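Uncharacterized protein CPE2226 (Clostridium perfringens, PDB 3O6U) is of unknown function but may bind the flavin cofactor FMN. Local coordinates at residues D6-E10 / K20-S24; K36-F40 / S94-F98; A46-E50 / P66-P71; K31-A35 / L77-Q81. All coordinates share one frame. Numbering follows the deposited sequence.

From the N terminus, contact 1 comes first and closes the hairpin of strands 5-11 and 19-27. It is complete before the other three open. Strand 32-41 then pairs with strand 19-27 as the next strand of the sheet. Its start, 31-35, meets the end of helix 66-80 in contact 4; its later part, 36-40, meets helix 92-111 in contact 2. These two contacts cross along the chain. Contact 3, between the loop at 46-50 and the start of helix 66-80, is nested inside both. Contacts 2 and 3 share a polar cluster, in which Glu39 meets Lys48 and Tyr69. Contact 1 builds the sheet, contacts 2 and 4 fasten two helices to it, and contact 3 ties the 46-50 loop to one of them.

Contact 1. Residues D6-E10 / K20-S24; sequences DYTVE and KAKLS
Segments 6-10 and 20-24 are extended strands that run antiparallel, with axes 4.8 Å apart at an angle of 166°. Val9 and Leu23 form a hydrogen-bonded pair: Val9 N to Leu23 O and Leu23 N to Val9 O are both 2.9 Å. Thr8-Ser24 and Glu10-Lys22 are the flanking non-hydrogen-bonded pairs, with CA-CA distances of 4.3 and 4.4 Å. On the Thr8 and Glu10 face, Thr8 and Ser24 both take the m rotamer. This brings Thr8 OG1 within 2.6 Å of Ser24 OG, a hydrogen bond. Thr8 CG2 packs on Lys22 CE at 3.7 Å. Glu10 is t, t and Lys20 is m followed by three t angles. Their ends form a long salt bridge, Glu10 OE2 to Lys20 NZ at 3.9 Å. On the other face, Val9 (p) sets CG1 3.9 Å from CB of Leu23 (t, p). Both residues are buried, and helix 92-111 covers them through Leu101 and Val105. The arrangement is an antiparallel beta hairpin with one polar face and one apolar, helix-covered face.

Contact 2. Residues K36-F40 / S94-F98; sequences KYNEF and SSNQF
This is a buried strand-to-helix contact near the centre of the chain, where helix 92-111 packs on strand 32-41 of the sheet. The short axes of 36-40 (extended) and 94-98 (helical) pass 10.7 Å apart, with a signed crossing angle of 121°. Tyr37 and Glu39 point toward the helix. The nearest CA pairs are Tyr37-Phe98 at 7.8 Å and Glu39-Ser94 at 8.6 Å. Tyr37 and Phe98 both have chi1 t and form a T-shaped (edge-to-face) pair. The edge of Phe98 meets the face of Tyr37, with centroids 5.0 Å apart, planes at 87° and Tyr37 CD1 to Phe98 CD1 at 3.4 Å. Gln97 (t, t) reaches the rim of the same ring and donates from NE2 to Tyr37 OH at 3.2 Å. Tyr37 OH in turn donates to Glu39 OE2 at 2.9 Å. Glu39 (m, t) also accepts from Ser94 (m), OG to OE2 at 2.6 Å. Its other oxygen, OE1, has a salt bridge to Lys48 and a hydrogen bond from Tyr69. The chemistry implies a buried carboxylate that is balanced by Lys48 and held by directed hydroxyl donors, beside an aromatic pair.

Contact 3. Residues A46-E50 / P66-P71; sequences AMKRE and PAEYEP
The loop at 46-50, which turns into a short 3-10 segment at 48-50, lies against the first turns of helix 66-80. The closest CA pair is Arg49-Ala67, at 4.3 Å. Pro66 starts the helical segment and points toward the loop; proline suits a first helical turn, where its nitrogen needs no hydrogen-bond partner. Its CG touches Lys48 CD at 3.6 Å, and its CB lies 3.9 Å from Arg49 CB. Ala67 follows, with its N 3.7 Å from Arg49 CB. Tyr69 (p) starts sideways, but its ring end comes nearer, so that OH lies 3.9 Å from Lys48 CD. Lys48 runs t, t past these residues. Both Lys48 NZ and Tyr69 OH find their polar partner in Glu39. Glu70 (m, t) points toward the loop. Its OE1 makes a hydrogen-bonded salt bridge with Arg49 NH1 at 3.2 Å, although the place of OE1 is less sure. Water 1 bridges the segments: it accepts from Arg49 N at 3.2 Å and lies 2.6 Å from Glu70 OE1, to which it can donate. Pro71, where the helix is kinked, sets CG over one face of the Arg49 guanidinium, 3.9 Å from NH2. Arg49 NH1 also bridges to Glu74. Helix 66-80 thus meets the loop between strand 32-41 and helix 52-62. Glu70 OE2 accepts from Glu39 N on that strand, while Asn55 of helix 52-62 touches Pro66 and Ala67.

Contact 4. Residues K31-A35 / L77-Q81; sequences KITEA and LIEKQ
Two side-chain-to-backbone hydrogen bonds join the start of strand 32-41 to the end of helix 66-80. Gln81 OE1 accepts from Ile32 N at 2.7 Å, and Gln81 NE2 donates to Ile32 O at 2.9 Å. One amide group therefore pairs with both polar backbone atoms of Ile32, much as a neighbouring strand would. Gln81 NE2 also donates to Ile78 O at 2.6 Å, within its own segment. The m, m rotamer of Gln81 bends the side chain back for this. Gln81 leaves the helix with positive phi (56°), though its N still bonds to Leu77 O at 2.7 Å.

The strand carries a classic beta bulge, in which Thr33 and Glu34 both face Lys26 of strand 19-27. Thr33 has a turned backbone, phi/psi -118/-30°, while Ile32, Glu34 and Ala35 are extended. Ile32 and Ala35, before and after the bulge, both point toward the helix.

The apolar contacts use these two residues. Ile32 (m, t) places CD1 4.0 Å from CG of Leu77 (t, p), and its CG2 lies 4.1 Å from Ile78 CG1. The closest CA pair is Ile32-Ile78, at 5.8 Å. Ala35 CB meets Leu77 CD2 at 4.0 Å and CD1 of Ile78 (m, t) at 3.8 Å. Helix 92-111 borders the same apolar layer, with Leu106 on Ile32 and Phe98 on Leu77.

Contact 1. Residues D6-E10 / K20-S24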
loop_
_atom_site.group_PDB
_atom_site.type_symbol
_atom_site.label_atom_id
_atom_site.label_comp_id
_atom_site.label_asym_id
_atom_site.label_seq_id
_atom_site.Cartn_x
_atom_site.Cartn_y
_atom_site.Cartn_z
ATOM N N ASP A 6 -0.105 4.848 14.940
ATOM C CA ASP A 6 0.496 4.595 13.637
ATOM C C ASP A 6 0.612 3.086 13.453
ATOM O O ASP A 6 1.027 2.382 14.363
ATOM C CB ASP A 6 1.888 5.235 13.521
ATOM C CG ASP A 6 1.836 6.758 13.516
ATOM O OD1 ASP A 6 2.331 7.397 14.465
ATOM O OD2 ASP A 6 1.289 7.333 12.560
ATOM N N TYR A 7 0.216 2.593 12.283
ATOM C CA TYR A 7 0.334 1.169 11.994
ATOM C C TYR A 7 0.992 0.992 10.632
ATOM O O TYR A 7 0.727 1.720 9.682
ATOM C CB TYR A 7 -1.033 0.469 12.054
ATOM C CG TYR A 7 -1.808 0.804 13.302
ATOM C CD1 TYR A 7 -1.782 -0.015 14.419
ATOM C CD2 TYR A 7 -2.542 1.974 13.366
ATOM C CE1 TYR A 7 -2.483 0.331 15.567
ATOM C CE2 TYR A 7 -3.235 2.327 14.493
ATOM C CZ TYR A 7 -3.206 1.513 15.595
ATOM O OH TYR A 7 -3.900 1.901 16.717
ATOM N N THR A 8 1.883 0.016 10.583
ATOM C CA THR A 8 2.641 -0.289 9.398
ATOM C C THR A 8 2.597 -1.777 9.112
ATOM O O THR A 8 2.775 -2.613 10.003
ATOM C CB THR A 8 4.126 0.115 9.587
ATOM O OG1 THR A 8 4.235 1.542 9.566
ATOM C CG2 THR A 8 5.025 -0.495 8.482
ATOM N N VAL A 9 2.338 -2.104 7.860
ATOM C CA VAL A 9 2.366 -3.485 7.449
ATOM C C VAL A 9 3.254 -3.556 6.202
ATOM O O VAL A 9 3.357 -2.593 5.446
ATOM C CB VAL A 9 0.946 -4.008 7.186
ATOM C CG1 VAL A 9 0.419 -3.504 5.876
ATOM C CG2 VAL A 9 0.949 -5.474 7.233
ATOM N N GLU A 10 3.894 -4.701 6.008
ATOM C CA GLU A 10 4.808 -4.913 4.902
ATOM C C GLU A 10 4.764 -6.349 4.408
ATOM O O GLU A 10 4.544 -7.255 5.202
ATOM C CB GLU A 10 6.219 -4.608 5.379
ATOM C CG GLU A 10 7.288 -4.989 4.399
ATOM C CD GLU A 10 8.643 -4.492 4.837
ATOM O OE1 GLU A 10 8.722 -3.305 5.226
ATOM O OE2 GLU A 10 9.620 -5.275 4.789
ATOM N N LYS A 20 9.145 -5.193 -2.628
ATOM C CA LYS A 20 8.279 -5.435 -1.488
ATOM C C LYS A 20 7.291 -4.271 -1.458
ATOM O O LYS A 20 7.457 -3.272 -2.166
ATOM C CB LYS A 20 9.047 -5.422 -0.181
ATOM C CG LYS A 20 9.830 -6.673 0.074
ATOM C CD LYS A 20 10.613 -6.530 1.355
ATOM C CE LYS A 20 11.343 -7.817 1.693
ATOM N NZ LYS A 20 12.090 -7.684 2.980
ATOM N N ALA A 21 6.249 -4.407 -0.648
ATOM C CA ALA A 21 5.311 -3.300 -0.489
ATOM C C ALA A 21 4.990 -3.022 0.990
ATOM O O ALA A 21 4.831 -3.927 1.825
ATOM C CB ALA A 21 4.052 -3.510 -1.315
ATOM N N LYS A 22 4.879 -1.732 1.266
ATOM C CA LYS A 22 4.677 -1.208 2.593
ATOM C C LYS A 22 3.463 -0.294 2.653
ATOM O O LYS A 22 3.275 0.544 1.773
ATOM C CB LYS A 22 5.929 -0.390 2.943
ATOM C CG LYS A 22 6.292 -0.371 4.390
ATOM C CD LYS A 22 7.390 0.627 4.651
ATOM C CE LYS A 22 7.464 0.947 6.132
ATOM N NZ LYS A 22 8.862 1.163 6.588
ATOM N N LEU A 23 2.631 -0.482 3.667
ATOM C CA LEU A 23 1.510 0.411 3.873
ATOM C C LEU A 23 1.545 0.962 5.297
ATOM O O LEU A 23 1.592 0.195 6.267
ATOM C CB LEU A 23 0.169 -0.297 3.657
ATOM C CG LEU A 23 -1.094 0.493 4.037
ATOM C CD1 LEU A 23 -1.150 1.822 3.279
ATOM C CD2 LEU A 23 -2.330 -0.360 3.739
ATOM N N SER A 24 1.570 2.289 5.416
ATOM C CA SER A 24 1.491 2.908 6.727
ATOM C C SER A 24 0.226 3.738 6.814
ATOM O O SER A 24 -0.212 4.329 5.824
ATOM C CB SER A 24 2.670 3.840 7.020
ATOM O OG SER A 24 3.753 3.101 7.527
#

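Contact 2. Residues K36-F40 / S94-F98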
loop_
_atom_site.group_PDB
_atom_site.type_symbol
_atom_site.label_atom_id
_atom_site.label_comp_id
_atom_site.label_asym_id
_atom_site.label_seq_id
_atom_site.Cartn_x
_atom_site.Cartn_y
_atom_site.Cartn_z
ATOM N N LYS A 36 0.235 5.936 3.673
ATOM C CA LYS A 36 1.451 5.913 2.840
ATOM C C LYS A 36 1.744 4.526 2.279
ATOM O O LYS A 36 2.030 3.583 3.016
ATOM C CB LYS A 36 2.675 6.437 3.624
ATOM C CG LYS A 36 3.951 6.602 2.763
ATOM C CD LYS A 36 4.817 7.797 3.215
ATOM C CE LYS A 36 6.305 7.445 3.423
ATOM N NZ LYS A 36 7.043 6.992 2.197
ATOM N N TYR A 37 1.660 4.396 0.963
ATOM C CA TYR A 37 1.903 3.100 0.344
ATOM C C TYR A 37 3.019 3.136 -0.692
ATOM O O TYR A 37 2.984 3.931 -1.622
ATOM C CB TYR A 37 0.605 2.572 -0.301
ATOM C CG TYR A 37 0.777 1.327 -1.143
ATOM C CD1 TYR A 37 0.852 0.067 -0.553
ATOM C CD2 TYR A 37 0.865 1.408 -2.531
ATOM C CE1 TYR A 37 1.012 -1.085 -1.327
ATOM C CE2 TYR A 37 1.028 0.265 -3.312
ATOM C CZ TYR A 37 1.096 -0.978 -2.704
ATOM O OH TYR A 37 1.248 -2.112 -3.466
ATOM N N ASN A 38 3.996 2.255 -0.526
ATOM C CA ASN A 38 5.106 2.172 -1.449
ATOM C C ASN A 38 5.561 0.778 -1.825
ATOM O O ASN A 38 5.744 -0.079 -0.954
ATOM C CB ASN A 38 6.352 2.859 -0.869
ATOM C CG ASN A 38 6.227 4.351 -0.799
ATOM O OD1 ASN A 38 6.303 5.040 -1.815
ATOM N ND2 ASN A 38 6.027 4.865 0.401
ATOM N N GLU A 39 5.698 0.559 -3.133
ATOM C CA GLU A 39 6.347 -0.650 -3.630
ATOM C C GLU A 39 7.828 -0.183 -3.691
ATOM O O GLU A 39 8.124 0.978 -3.966
ATOM C CB GLU A 39 5.791 -1.065 -4.975
ATOM C CG GLU A 39 4.322 -1.504 -4.816
ATOM C CD GLU A 39 3.555 -1.567 -6.126
ATOM O OE1 GLU A 39 4.152 -1.285 -7.188
ATOM O OE2 GLU A 39 2.347 -1.901 -6.096
ATOM N N PHE A 40 8.751 -1.082 -3.408
ATOM C CA PHE A 40 10.146 -0.667 -3.301
ATOM C C PHE A 40 11.086 -1.852 -3.317
ATOM O O PHE A 40 10.702 -2.979 -3.025
ATOM C CB PHE A 40 10.323 0.145 -1.997
ATOM C CG PHE A 40 10.178 -0.673 -0.733
ATOM C CD1 PHE A 40 11.303 -1.203 -0.095
ATOM C CD2 PHE A 40 8.922 -0.918 -0.180
ATOM C CE1 PHE A 40 11.181 -1.966 1.079
ATOM C CE2 PHE A 40 8.794 -1.678 0.986
ATOM C CZ PHE A 40 9.927 -2.204 1.613
ATOM N N SER A 94 -1.328 -4.204 -8.181
ATOM C CA SER A 94 -1.043 -3.367 -7.028
ATOM C C SER A 94 -2.314 -3.058 -6.223
ATOM O O SER A 94 -2.285 -3.004 -4.991
ATOM C CB SER A 94 -0.358 -2.092 -7.502
ATOM O OG SER A 94 0.856 -2.430 -8.157
ATOM N N SER A 95 -3.438 -2.889 -6.905
ATOM C CA SER A 95 -4.676 -2.628 -6.194
ATOM C C SER A 95 -4.984 -3.800 -5.266
ATOM O O SER A 95 -5.312 -3.607 -4.091
ATOM C CB SER A 95 -5.810 -2.407 -7.196
ATOM O OG SER A 95 -5.486 -1.323 -8.052
ATOM N N ASN A 96 -4.849 -5.015 -5.792
ATOM C CA ASN A 96 -5.104 -6.221 -5.005
ATOM C C ASN A 96 -4.051 -6.379 -3.906
ATOM O O ASN A 96 -4.392 -6.664 -2.762
ATOM C CB ASN A 96 -5.125 -7.441 -5.919
ATOM C CG ASN A 96 -6.403 -7.528 -6.757
ATOM O OD1 ASN A 96 -6.446 -8.252 -7.752
ATOM N ND2 ASN A 96 -7.446 -6.810 -6.346
ATOM N N GLN A 97 -2.774 -6.224 -4.243
ATOM C CA GLN A 97 -1.748 -6.274 -3.210
ATOM C C GLN A 97 -2.073 -5.219 -2.125
ATOM O O GLN A 97 -2.103 -5.547 -0.935
ATOM C CB GLN A 97 -0.375 -6.006 -3.824
ATOM C CG GLN A 97 0.744 -5.816 -2.803
ATOM C CD GLN A 97 2.117 -5.980 -3.420
ATOM O OE1 GLN A 97 2.678 -7.070 -3.414
ATOM N NE2 GLN A 97 2.650 -4.908 -3.982
ATOM N N PHE A 98 -2.335 -3.972 -2.538
ATOM C CA PHE A 98 -2.694 -2.882 -1.613
ATOM C C PHE A 98 -3.875 -3.266 -0.730
ATOM O O PHE A 98 -3.840 -3.029 0.486
ATOM C CB PHE A 98 -3.064 -1.598 -2.380
ATOM C CG PHE A 98 -3.467 -0.415 -1.486
ATOM C CD1 PHE A 98 -2.507 0.427 -0.927
ATOM C CD2 PHE A 98 -4.814 -0.145 -1.221
ATOM C CE1 PHE A 98 -2.880 1.522 -0.132
ATOM C CE2 PHE A 98 -5.187 0.937 -0.431
ATOM C CZ PHE A 98 -4.218 1.771 0.119
#

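Contact 3. Residues A46-E50 / P66-P71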
loop_
_atom_site.group_PDB
_atom_site.type_symbol
_atom_site.label_atom_id
_atom_site.label_comp_id
_atom_site.label_asym_id
_atom_site.label_seq_id
_atom_site.Cartn_x
_atom_site.Cartn_y
_atom_site.Cartn_z
ATOM N N ALA A 46 15.080 1.514 -2.989
ATOM C CA ALA A 46 14.630 2.454 -4.002
ATOM C C ALA A 46 13.114 2.276 -4.192
ATOM O O ALA A 46 12.600 1.165 -4.374
ATOM C CB ALA A 46 15.323 2.188 -5.336
HETATM N N MSE A 47 12.422 3.399 -4.096
HETATM C CA MSE A 47 10.984 3.504 -4.301
HETATM C C MSE A 47 10.624 3.398 -5.793
HETATM O O MSE A 47 11.207 4.066 -6.645
HETATM C CB MSE A 47 10.527 4.845 -3.758
HETATM C CG MSE A 47 10.891 5.016 -2.284
HETATM SE SE MSE A 47 9.874 3.770 -1.141
HETATM C CE MSE A 47 11.188 3.319 0.241
ATOM N N LYS A 48 9.662 2.547 -6.097
ATOM C CA LYS A 48 9.183 2.341 -7.461
ATOM C C LYS A 48 8.549 3.603 -8.070
ATOM O O LYS A 48 8.635 3.830 -9.274
ATOM C CB LYS A 48 8.144 1.221 -7.448
ATOM C CG LYS A 48 7.965 0.489 -8.746
ATOM C CD LYS A 48 6.793 -0.468 -8.664
ATOM C CE LYS A 48 7.205 -1.913 -8.890
ATOM N NZ LYS A 48 6.103 -2.858 -8.479
ATOM N N ARG A 49 7.929 4.443 -7.246
ATOM C CA ARG A 49 7.266 5.611 -7.810
ATOM C C ARG A 49 8.228 6.723 -8.176
ATOM O O ARG A 49 7.839 7.715 -8.796
ATOM C CB ARG A 49 6.131 6.079 -6.881
ATOM C CG ARG A 49 6.438 7.145 -5.851
ATOM C CD ARG A 49 5.584 6.803 -4.642
ATOM N NE ARG A 49 4.879 7.929 -4.066
ATOM C CZ ARG A 49 3.861 7.814 -3.217
ATOM N NH1 ARG A 49 3.420 6.616 -2.836
ATOM N NH2 ARG A 49 3.275 8.910 -2.759
ATOM N N GLU A 50 9.495 6.521 -7.807
ATOM C CA GLU A 50 10.559 7.455 -8.141
ATOM C C GLU A 50 11.333 6.948 -9.361
ATOM O O GLU A 50 12.200 7.647 -9.870
ATOM C CB GLU A 50 11.525 7.617 -6.971
ATOM C CG GLU A 50 10.940 8.383 -5.786
ATOM C CD GLU A 50 11.938 8.510 -4.639
ATOM O OE1 GLU A 50 13.141 8.256 -4.858
ATOM O OE2 GLU A 50 11.531 8.871 -3.517
ATOM N N PRO A 66 3.159 3.446 -10.835
ATOM C CA PRO A 66 3.205 3.728 -9.386
ATOM C C PRO A 66 3.074 5.182 -8.977
ATOM O O PRO A 66 2.369 5.510 -8.020
ATOM C CB PRO A 66 4.567 3.148 -8.960
ATOM C CG PRO A 66 5.003 2.281 -10.115
ATOM C CD PRO A 66 4.428 2.909 -11.333
ATOM N N ALA A 67 3.776 6.016 -9.716
ATOM C CA ALA A 67 3.778 7.455 -9.523
ATOM C C ALA A 67 2.340 7.956 -9.492
ATOM O O ALA A 67 2.017 8.865 -8.738
ATOM C CB ALA A 67 4.573 8.116 -10.629
ATOM N N GLU A 68 1.493 7.348 -10.319
ATOM C CA GLU A 68 0.074 7.657 -10.321
ATOM C C GLU A 68 -0.756 6.733 -9.396
ATOM O O GLU A 68 -1.505 7.233 -8.551
ATOM C CB GLU A 68 -0.509 7.536 -11.736
ATOM C CG GLU A 68 0.452 8.014 -12.806
ATOM C CD GLU A 68 -0.206 8.257 -14.152
ATOM O OE1 GLU A 68 -0.535 7.273 -14.852
ATOM O OE2 GLU A 68 -0.397 9.445 -14.506
ATOM N N TYR A 69 -0.625 5.405 -9.520
ATOM C CA TYR A 69 -1.505 4.558 -8.722
ATOM C C TYR A 69 -1.296 4.541 -7.230
ATOM O O TYR A 69 -2.285 4.428 -6.496
ATOM C CB TYR A 69 -1.621 3.097 -9.280
ATOM C CG TYR A 69 -0.396 2.204 -9.251
ATOM C CD1 TYR A 69 0.179 1.782 -8.052
ATOM C CD2 TYR A 69 0.161 1.733 -10.439
ATOM C CE1 TYR A 69 1.285 0.926 -8.055
ATOM C CE2 TYR A 69 1.245 0.897 -10.440
ATOM C CZ TYR A 69 1.802 0.497 -9.259
ATOM O OH TYR A 69 2.917 -0.301 -9.311
ATOM N N GLU A 70 -0.060 4.730 -6.760
ATOM C CA GLU A 70 0.165 4.656 -5.318
ATOM C C GLU A 70 -0.485 5.785 -4.579
ATOM O O GLU A 70 -1.096 5.570 -3.540
ATOM C CB GLU A 70 1.665 4.546 -4.975
ATOM C CG GLU A 70 2.296 3.251 -5.480
ATOM C CD GLU A 70 3.753 3.138 -5.111
ATOM O OE1 GLU A 70 4.351 4.189 -4.776
ATOM O OE2 GLU A 70 4.298 2.016 -5.164
ATOM N N PRO A 71 -0.371 7.018 -5.100
ATOM C CA PRO A 71 -1.032 8.091 -4.356
ATOM C C PRO A 71 -2.552 7.943 -4.483
ATOM O O PRO A 71 -3.285 8.343 -3.583
ATOM C CB PRO A 71 -0.498 9.363 -5.003
ATOM C CG PRO A 71 0.756 8.928 -5.736
ATOM C CD PRO A 71 0.455 7.540 -6.197
HETATM O O HOH W 1 6.782 3.265 -4.533
#

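Contact 4. Residues K31-A35 / L77-Q81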
loop_
_atom_site.group_PDB
_atom_site.type_symbol
_atom_site.label_atom_id
_atom_site.label_comp_id
_atom_site.label_asym_id
_atom_site.label_seq_id
_atom_site.Cartn_x
_atom_site.Cartn_y
_atom_site.Cartn_z
ATOM N N LYS A 31 -10.109 7.599 13.043
ATOM C CA LYS A 31 -10.202 7.741 11.603
ATOM C C LYS A 31 -8.873 7.635 10.867
ATOM O O LYS A 31 -7.865 8.173 11.339
ATOM C CB LYS A 31 -10.884 9.087 11.276
ATOM C CG LYS A 31 -12.339 9.153 11.742
ATOM C CD LYS A 31 -13.040 10.435 11.288
ATOM C CE LYS A 31 -14.252 10.761 12.172
ATOM N NZ LYS A 31 -14.738 12.182 12.035
ATOM N N ILE A 32 -8.853 6.900 9.742
ATOM C CA ILE A 32 -7.619 6.831 8.927
ATOM C C ILE A 32 -7.453 8.260 8.424
ATOM O O ILE A 32 -8.292 8.797 7.694
ATOM C CB ILE A 32 -7.680 5.919 7.698
ATOM C CG1 ILE A 32 -7.967 4.470 8.088
ATOM C CG2 ILE A 32 -6.313 5.964 7.026
ATOM C CD1 ILE A 32 -8.302 3.591 6.885
ATOM N N THR A 33 -6.311 8.821 8.769
ATOM C CA THR A 33 -6.026 10.227 8.564
ATOM C C THR A 33 -4.856 10.464 7.624
ATOM O O THR A 33 -4.790 11.477 6.943
ATOM C CB THR A 33 -5.794 10.796 9.999
ATOM O OG1 THR A 33 -6.629 11.937 10.236
ATOM C CG2 THR A 33 -4.341 11.100 10.218
ATOM N N GLU A 34 -3.924 9.521 7.622
ATOM C CA GLU A 34 -2.779 9.543 6.719
ATOM C C GLU A 34 -2.617 8.109 6.201
ATOM O O GLU A 34 -2.848 7.143 6.929
ATOM C CB GLU A 34 -1.482 9.931 7.432
ATOM C CG GLU A 34 -1.546 11.148 8.332
ATOM C CD GLU A 34 -1.334 12.460 7.599
ATOM O OE1 GLU A 34 -0.598 12.473 6.582
ATOM O OE2 GLU A 34 -1.893 13.487 8.061
ATOM N N ALA A 35 -2.230 7.972 4.942
ATOM C CA ALA A 35 -2.005 6.662 4.355
ATOM C C ALA A 35 -0.797 6.747 3.409
ATOM O O ALA A 35 -0.797 7.550 2.475
ATOM C CB ALA A 35 -3.239 6.200 3.608
ATOM N N LEU A 77 -8.240 4.967 0.110
ATOM C CA LEU A 77 -8.296 4.330 1.423
ATOM C C LEU A 77 -8.840 5.336 2.428
ATOM O O LEU A 77 -9.724 5.024 3.220
ATOM C CB LEU A 77 -6.896 3.880 1.850
ATOM C CG LEU A 77 -6.794 3.191 3.220
ATOM C CD1 LEU A 77 -7.723 1.976 3.285
ATOM C CD2 LEU A 77 -5.362 2.784 3.475
ATOM N N ILE A 78 -8.308 6.551 2.387
ATOM C CA ILE A 78 -8.754 7.591 3.299
ATOM C C ILE A 78 -10.213 7.975 3.044
ATOM O O ILE A 78 -10.961 8.214 3.986
ATOM C CB ILE A 78 -7.818 8.809 3.205
ATOM C CG1 ILE A 78 -6.421 8.362 3.665
ATOM C CG2 ILE A 78 -8.354 9.981 4.048
ATOM C CD1 ILE A 78 -5.334 9.382 3.474
ATOM N N GLU A 79 -10.621 7.986 1.776
ATOM C CA GLU A 79 -11.995 8.304 1.391
ATOM C C GLU A 79 -12.967 7.186 1.803
ATOM O O GLU A 79 -14.082 7.454 2.228
ATOM C CB GLU A 79 -12.088 8.510 -0.130
ATOM C CG GLU A 79 -13.500 8.824 -0.652
ATOM C CD GLU A 79 -13.990 10.215 -0.267
ATOM O OE1 GLU A 79 -13.650 11.198 -0.966
ATOM O OE2 GLU A 79 -14.716 10.327 0.746
ATOM N N LYS A 80 -12.546 5.933 1.691
ATOM C CA LYS A 80 -13.422 4.813 2.029
ATOM C C LYS A 80 -13.379 4.390 3.479
ATOM O O LYS A 80 -14.315 3.771 3.982
ATOM C CB LYS A 80 -13.065 3.586 1.182
ATOM C CG LYS A 80 -13.455 3.684 -0.278
ATOM C CD LYS A 80 -14.611 2.752 -0.595
ATOM C CE LYS A 80 -15.176 3.038 -1.975
ATOM N NZ LYS A 80 -16.251 2.083 -2.349
ATOM N N GLN A 81 -12.286 4.726 4.151
ATOM C CA GLN A 81 -12.076 4.316 5.534
ATOM C C GLN A 81 -12.173 2.788 5.693
ATOM O O GLN A 81 -12.396 2.287 6.792
ATOM C CB GLN A 81 -13.041 5.024 6.497
ATOM C CG GLN A 81 -12.813 6.543 6.597
ATOM C CD GLN A 81 -11.474 6.924 7.210
ATOM O OE1 GLN A 81 -11.118 6.466 8.297
ATOM N NE2 GLN A 81 -10.733 7.782 6.519
#